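PDB 6SK1: L-2,4-diaminobutyric acid acetyltransferase from Geobacillus sp., which catalyses transfer of an acetyl group from acetyl-coenzyme A to L-2,4-diaminobutyric acid, most likely on the route to the compatible solute ectoine. Local coordinates for residues L86-V91 with R120-T125. Sequence-based numbering, arbitrary orientation. Where two conformers were deposited one is given.
Sequences LFVWQV and RFIETT. With COA (coenzyme A), chain B.
L86, F87 and V88 pair with F121-T124 as neighbouring parallel strands at the centre of the GNAT fold, joined through helix 102-112 as a beta-alpha-beta crossover. The ladder is short. L86 N donates to F121 O at 2.9 Å, nearly straight, and L86 O accepts E123 N; V88 N then reaches E123 O at 2.8 Å. Two of these carbonyls also receive a CA-H contact, L86 O from I122 CA and E123 O from F87 CA.

Beyond this point the strands splay, as GNAT strands do at the cofactor, and a side chain takes over from the backbone. T124 OG1 donates to V88 O at 2.8 Å, coming in 29° out of the carbonyl plane; with chi1 at -168°, OG1 lies anti to the T124 nitrogen, which turns it across the gap. Farther along, a water lies between the strands, in position to donate to T125 O and, weakly at 3.4 Å, to W89 O, though it has more acceptors in reach than protons. T125 OG1 is satisfied elsewhere, by E168 and by Y48 of the second subunit.

Side chains close both faces of the sheet. The F87 ring lies over the E123 backbone, with E123 O 3.6 Å above its plane toward the rim and T124 CA over the same face; Y56 of the second subunit also meets this ring. L86, V88 and I122 line the other face; the CG2 methyls of V88 and I122 lie side by side, 4.2 Å apart, and F137 and Y140 of helix 131-143 pack against these two residues.

On strand 85-93, W89 and Q90 both face S75 in a classic beta bulge. Just past it, V91 O accepts the pantetheine amide N4P of coenzyme A at 2.7 Å, while the thiol sulfur S1P lies 3.6 Å from Q90 CA.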
ATOM      1  N   LEU A  86      -4.226   4.121  13.590  1.00  7.60           N
ATOM      2  CA  LEU A  86      -3.938   4.785  12.295  1.00  7.65           C
ATOM      3  C   LEU A  86      -2.449   4.636  12.082  1.00  7.66           C
ATOM      4  O   LEU A  86      -1.675   5.218  12.884  1.00  8.07           O
ATOM      5  CB  LEU A  86      -4.328   6.255  12.333  1.00  8.23           C
ATOM      6  CG  LEU A  86      -4.182   6.941  10.973  1.00  8.85           C
ATOM      7  CD1 LEU A  86      -5.185   6.462   9.935  1.00  8.97           C
ATOM      8  CD2 LEU A  86      -4.166   8.413  11.141  1.00  9.81           C
ATOM      9  N   PHE A  87      -2.025   3.902  11.050  1.00  7.14           N
ATOM     10  CA  PHE A  87      -0.616   3.767  10.754  1.00  7.17           C
ATOM     11  C   PHE A  87      -0.283   4.771   9.670  1.00  6.60           C
ATOM     12  O   PHE A  87      -0.840   4.666   8.548  1.00  6.86           O
ATOM     13  CB  PHE A  87      -0.268   2.346  10.339  1.00  8.57           C
ATOM     14  CG  PHE A  87       1.194   2.090  10.300  1.00  7.58           C
ATOM     15  CD1 PHE A  87       1.926   2.527   9.240  1.00  8.65           C
ATOM     16  CD2 PHE A  87       1.837   1.446  11.324  1.00  8.73           C
ATOM     17  CE1 PHE A  87       3.266   2.372   9.227  1.00  8.81           C
ATOM     18  CE2 PHE A  87       3.180   1.323  11.343  1.00  9.34           C
ATOM     19  CZ  PHE A  87       3.927   1.770  10.302  1.00  9.17           C
ATOM     20  N   VAL A  88       0.608   5.718   9.959  1.00  6.62           N
ATOM     21  CA  VAL A  88       1.068   6.708   8.980  1.00  6.65           C
ATOM     22  C   VAL A  88       2.307   6.163   8.317  1.00  7.78           C
ATOM     23  O   VAL A  88       3.301   5.900   8.973  1.00  8.44           O
ATOM     24  CB  VAL A  88       1.327   8.055   9.618  1.00  7.45           C
ATOM     25  CG1 VAL A  88       1.896   9.013   8.578  1.00  7.91           C
ATOM     26  CG2 VAL A  88       0.061   8.631  10.246  1.00  8.30           C
ATOM     27  N   TRP A  89       2.225   5.854   7.021  1.00  7.44           N
ATOM     28  CA  TRP A  89       3.377   5.181   6.416  1.00  9.03           C
ATOM     29  C   TRP A  89       4.217   6.029   5.521  1.00  9.36           C
ATOM     30  O   TRP A  89       5.323   5.617   5.204  1.00  9.71           O
ATOM     31  CB  TRP A  89       3.048   3.930   5.858  1.00 12.91           C
ATOM     32  CG  TRP A  89       2.126   3.948   4.705  1.00 10.72           C
ATOM     33  CD1 TRP A  89       0.777   4.131   4.734  1.00 14.33           C
ATOM     34  CD2 TRP A  89       2.462   3.403   3.390  1.00 13.78           C
ATOM     35  NE1 TRP A  89       0.255   3.964   3.446  1.00 14.73           N
ATOM     36  CE2 TRP A  89       1.240   3.454   2.588  1.00 16.11           C
ATOM     37  CE3 TRP A  89       3.671   2.830   2.779  1.00 15.20           C
ATOM     38  CZ2 TRP A  89       1.192   2.978   1.257  1.00 16.90           C
ATOM     39  CZ3 TRP A  89       3.579   2.407   1.483  1.00 14.72           C
ATOM     40  CH2 TRP A  89       2.340   2.429   0.701  1.00 18.35           C
ATOM     41  N   GLN A  90       3.708   7.174   5.062  1.00  8.02           N
ATOM     42  CA  GLN A  90       4.550   8.077   4.299  1.00  8.61           C
ATOM     43  C   GLN A  90       4.173   9.495   4.572  1.00  9.34           C
ATOM     44  O   GLN A  90       2.974   9.839   4.629  1.00  9.30           O
ATOM     45  CB  GLN A  90       4.445   7.813   2.808  1.00 12.68           C
ATOM     46  CG  GLN A  90       5.559   8.374   1.920  1.00 17.02           C
ATOM     47  CD  GLN A  90       5.920   7.363   0.688  1.00 18.09           C
ATOM     48  OE1 GLN A  90       5.041   6.707  -0.020  1.00 14.24           O
ATOM     49  NE2 GLN A  90       7.260   7.137   0.503  1.00 18.34           N
ATOM     50  N   VAL A  91       5.144  10.424   4.739  1.00  8.88           N
ATOM     51  CA  VAL A  91       4.896  11.857   4.844  1.00 10.15           C
ATOM     52  C   VAL A  91       5.996  12.478   4.032  1.00  9.96           C
ATOM     53  O   VAL A  91       7.156  12.101   4.182  1.00 10.86           O
ATOM     54  CB  VAL A  91       4.926  12.456   6.274  1.00 11.69           C
ATOM     55  CG1 VAL A  91       4.304  13.804   6.194  1.00 11.56           C
ATOM     56  CG2 VAL A  91       4.249  11.578   7.265  1.00 12.74           C
ATOM     57  N   ARG A 120      -7.453   5.876  18.181  1.00 10.09           N
ATOM     58  CA  ARG A 120      -6.898   6.041  19.497  0.50 11.18           C
ATOM     59  C   ARG A 120      -5.397   6.020  19.552  1.00 10.51           C
ATOM     60  O   ARG A 120      -4.807   6.510  20.514  1.00 11.16           O
ATOM     61  CB  ARG A 120      -7.432   5.007  20.543  0.50 13.35           C
ATOM     62  CG  ARG A 120      -8.943   4.855  20.639  0.50 16.70           C
ATOM     63  CD  ARG A 120      -9.415   4.245  21.976  0.50 21.07           C
ATOM     64  NE  ARG A 120      -8.500   3.269  22.607  0.50 26.50           N
ATOM     65  CZ  ARG A 120      -8.052   3.351  23.864  0.50 31.91           C
ATOM     66  NH1 ARG A 120      -8.393   4.396  24.602  0.50 34.82           N
ATOM     67  NH2 ARG A 120      -7.217   2.428  24.376  0.50 31.83           N
ATOM     68  N   PHE A 121      -4.754   5.464  18.520  1.00  8.95           N
ATOM     69  CA  PHE A 121      -3.292   5.443  18.433  1.00  8.59           C
ATOM     70  C   PHE A 121      -2.854   5.881  17.051  1.00  8.20           C
ATOM     71  O   PHE A 121      -3.435   5.360  16.081  1.00  9.09           O
ATOM     72  CB  PHE A 121      -2.717   4.052  18.769  1.00  9.84           C
ATOM     73  CG  PHE A 121      -2.897   3.679  20.231  1.00 10.10           C
ATOM     74  CD1 PHE A 121      -4.087   3.072  20.613  1.00  9.43           C
ATOM     75  CD2 PHE A 121      -1.928   3.903  21.126  1.00 11.32           C
ATOM     76  CE1 PHE A 121      -4.249   2.730  21.944  1.00 11.64           C
ATOM     77  CE2 PHE A 121      -2.110   3.543  22.490  1.00 11.59           C
ATOM     78  CZ  PHE A 121      -3.252   3.023  22.879  1.00 11.60           C
ATOM     79  N   ILE A 122      -1.772   6.614  16.997  1.00  9.00           N
ATOM     80  CA  ILE A 122      -1.062   6.860  15.710  1.00  9.33           C
ATOM     81  C   ILE A 122       0.181   6.044  15.829  1.00  9.16           C
ATOM     82  O   ILE A 122       0.925   6.145  16.827  1.00 10.41           O
ATOM     83  CB  ILE A 122      -0.769   8.308  15.493  1.00  9.56           C
ATOM     84  CG1 ILE A 122      -2.077   9.081  15.312  1.00 11.43           C
ATOM     85  CG2 ILE A 122       0.280   8.484  14.412  1.00 11.88           C
ATOM     86  CD1 ILE A 122      -1.819  10.579  15.348  1.00 14.58           C
ATOM     87  N   GLU A 123       0.532   5.306  14.785  1.00  7.97           N
ATOM     88  CA  GLU A 123       1.768   4.495  14.730  1.00  8.75           C
ATOM     89  C   GLU A 123       2.476   4.847  13.408  1.00  8.34           C
ATOM     90  O   GLU A 123       1.847   5.023  12.383  1.00  8.67           O
ATOM     91  CB  GLU A 123       1.505   3.045  14.849  1.00  8.49           C
ATOM     92  CG  GLU A 123       0.795   2.775  16.192  1.00 10.19           C
ATOM     93  CD  GLU A 123       0.608   1.356  16.517  1.00 12.07           C
ATOM     94  OE1 GLU A 123       1.003   0.436  15.762  1.00 12.70           O
ATOM     95  OE2 GLU A 123      -0.117   1.102  17.543  1.00 14.82           O
ATOM     96  N   THR A 124       3.796   4.910  13.499  1.00  7.88           N
ATOM     97  CA  THR A 124       4.595   5.228  12.337  1.00  7.89           C
ATOM     98  C   THR A 124       5.983   4.732  12.568  1.00  8.72           C
ATOM     99  O   THR A 124       6.312   4.550  13.739  1.00 12.37           O
ATOM    100  CB  THR A 124       4.558   6.743  12.062  1.00  8.30           C
ATOM    101  OG1 THR A 124       5.109   6.969  10.771  1.00  9.97           O
ATOM    102  CG2 THR A 124       5.274   7.513  13.075  1.00  9.66           C
ATOM    103  N   THR A 125       6.849   4.739  11.600  1.00  7.33           N
ATOM    104  CA  THR A 125       8.291   4.463  11.836  1.00  8.70           C
ATOM    105  C   THR A 125       9.051   5.681  11.510  1.00  9.39           C
ATOM    106  O   THR A 125       8.774   6.302  10.508  1.00 11.02           O
ATOM    107  CB  THR A 125       8.768   3.164  11.164  1.00  8.35           C
ATOM    108  OG1 THR A 125       8.747   3.349   9.713  1.00 10.68           O
ATOM    109  CG2 THR A 125       8.089   1.990  11.616  1.00  8.55           C
TER
HETATM  110  N1A COA B 201      15.115  19.971  12.015  1.00  9.86           N
HETATM  111  C2A COA B 201      14.547  20.080  13.177  1.00  9.98           C
HETATM  112  N3A COA B 201      13.252  20.222  13.418  1.00 11.19           N
HETATM  113  C4A COA B 201      12.514  20.182  12.281  1.00 10.40           C
HETATM  114  C5A COA B 201      13.017  20.064  10.996  1.00 10.12           C
HETATM  115  C6A COA B 201      14.438  19.933  10.826  1.00 10.55           C
HETATM  116  N6A COA B 201      15.014  19.811   9.655  1.00 11.37           N
HETATM  117  N7A COA B 201      11.996  20.050  10.056  1.00 10.83           N
HETATM  118  C8A COA B 201      10.954  20.179  10.846  1.00  9.52           C
HETATM  119  N9A COA B 201      11.172  20.256  12.130  1.00  9.71           N
HETATM  120  C1B COA B 201      10.210  20.326  13.177  1.00 10.80           C
HETATM  121  C2B COA B 201       9.341  21.539  13.242  1.00 11.23           C
HETATM  122  O2B COA B 201      10.041  22.553  14.045  1.00 13.71           O
HETATM  123  C3B COA B 201       8.018  21.097  13.813  1.00 12.39           C
HETATM  124  O3B COA B 201       8.177  20.893  15.246  1.00 13.74           O
HETATM  125  P3B COA B 201       7.022  21.285  16.318  1.00 23.59           P
HETATM  126  O7A COA B 201       5.913  20.343  16.011  1.00 27.85           O
HETATM  127  O8A COA B 201       7.785  21.093  17.684  1.00 26.11           O
HETATM  128  O9A COA B 201       6.721  22.719  16.026  1.00 25.38           O
HETATM  129  C4B COA B 201       7.916  19.705  13.207  1.00 10.54           C
HETATM  130  O4B COA B 201       9.233  19.282  12.923  1.00 10.64           O
HETATM  131  C5B COA B 201       7.145  19.642  11.923  1.00 10.95           C
HETATM  132  O5B COA B 201       7.521  20.713  11.041  1.00 10.11           O
HETATM  133  P1A COA B 201       6.878  20.986   9.651  1.00  9.54           P
HETATM  134  O1A COA B 201       7.386  22.310   9.169  1.00  9.83           O
HETATM  135  O2A COA B 201       5.392  20.767   9.739  1.00 10.84           O
HETATM  136  O3A COA B 201       7.516  19.844   8.764  1.00  8.64           O
HETATM  137  P2A COA B 201       7.737  19.847   7.201  1.00  9.65           P
HETATM  138  O4A COA B 201       6.522  20.434   6.533  1.00  9.29           O
HETATM  139  O5A COA B 201       9.076  20.463   6.864  1.00 10.63           O
HETATM  140  O6A COA B 201       7.783  18.284   6.844  1.00  8.59           O
HETATM  141  CBP COA B 201       8.899  16.185   6.718  1.00  9.22           C
HETATM  142  CCP COA B 201       8.519  17.314   7.625  1.00  9.20           C
HETATM  143  CDP COA B 201       9.418  15.096   7.628  1.00  9.25           C
HETATM  144  CEP COA B 201       7.641  15.672   6.038  1.00  9.21           C
HETATM  145  CAP COA B 201       9.933  16.600   5.667  1.00  9.36           C
HETATM  146  OAP COA B 201      11.187  16.939   6.379  1.00 11.76           O
HETATM  147  C9P COA B 201      10.215  15.579   4.652  1.00 11.38           C
HETATM  148  O9P COA B 201       9.489  15.506   3.663  1.00 10.78           O
HETATM  149  N8P COA B 201      11.224  14.788   4.846  1.00 12.09           N
HETATM  150  C7P COA B 201      11.670  13.847   3.769  1.00 14.24           C
HETATM  151  C6P COA B 201      10.672  12.724   3.718  1.00 15.94           C
HETATM  152  C5P COA B 201      10.585  12.000   5.041  0.70 15.07           C
HETATM  153  O5P COA B 201      11.593  11.724   5.593  0.70 14.73           O
HETATM  154  N4P COA B 201       9.368  11.655   5.576  1.00 19.93           N
HETATM  155  C3P COA B 201       9.109  10.979   6.716  1.00 19.35           C
HETATM  156  C2P COA B 201       9.321   9.491   6.420  0.70 18.24           C
HETATM  157  S1P COA B 201       7.937   8.772   5.338  0.70 23.94           S
HETATM  158  O   HOH W   1       7.442   5.921   7.783  1.00 23.45           O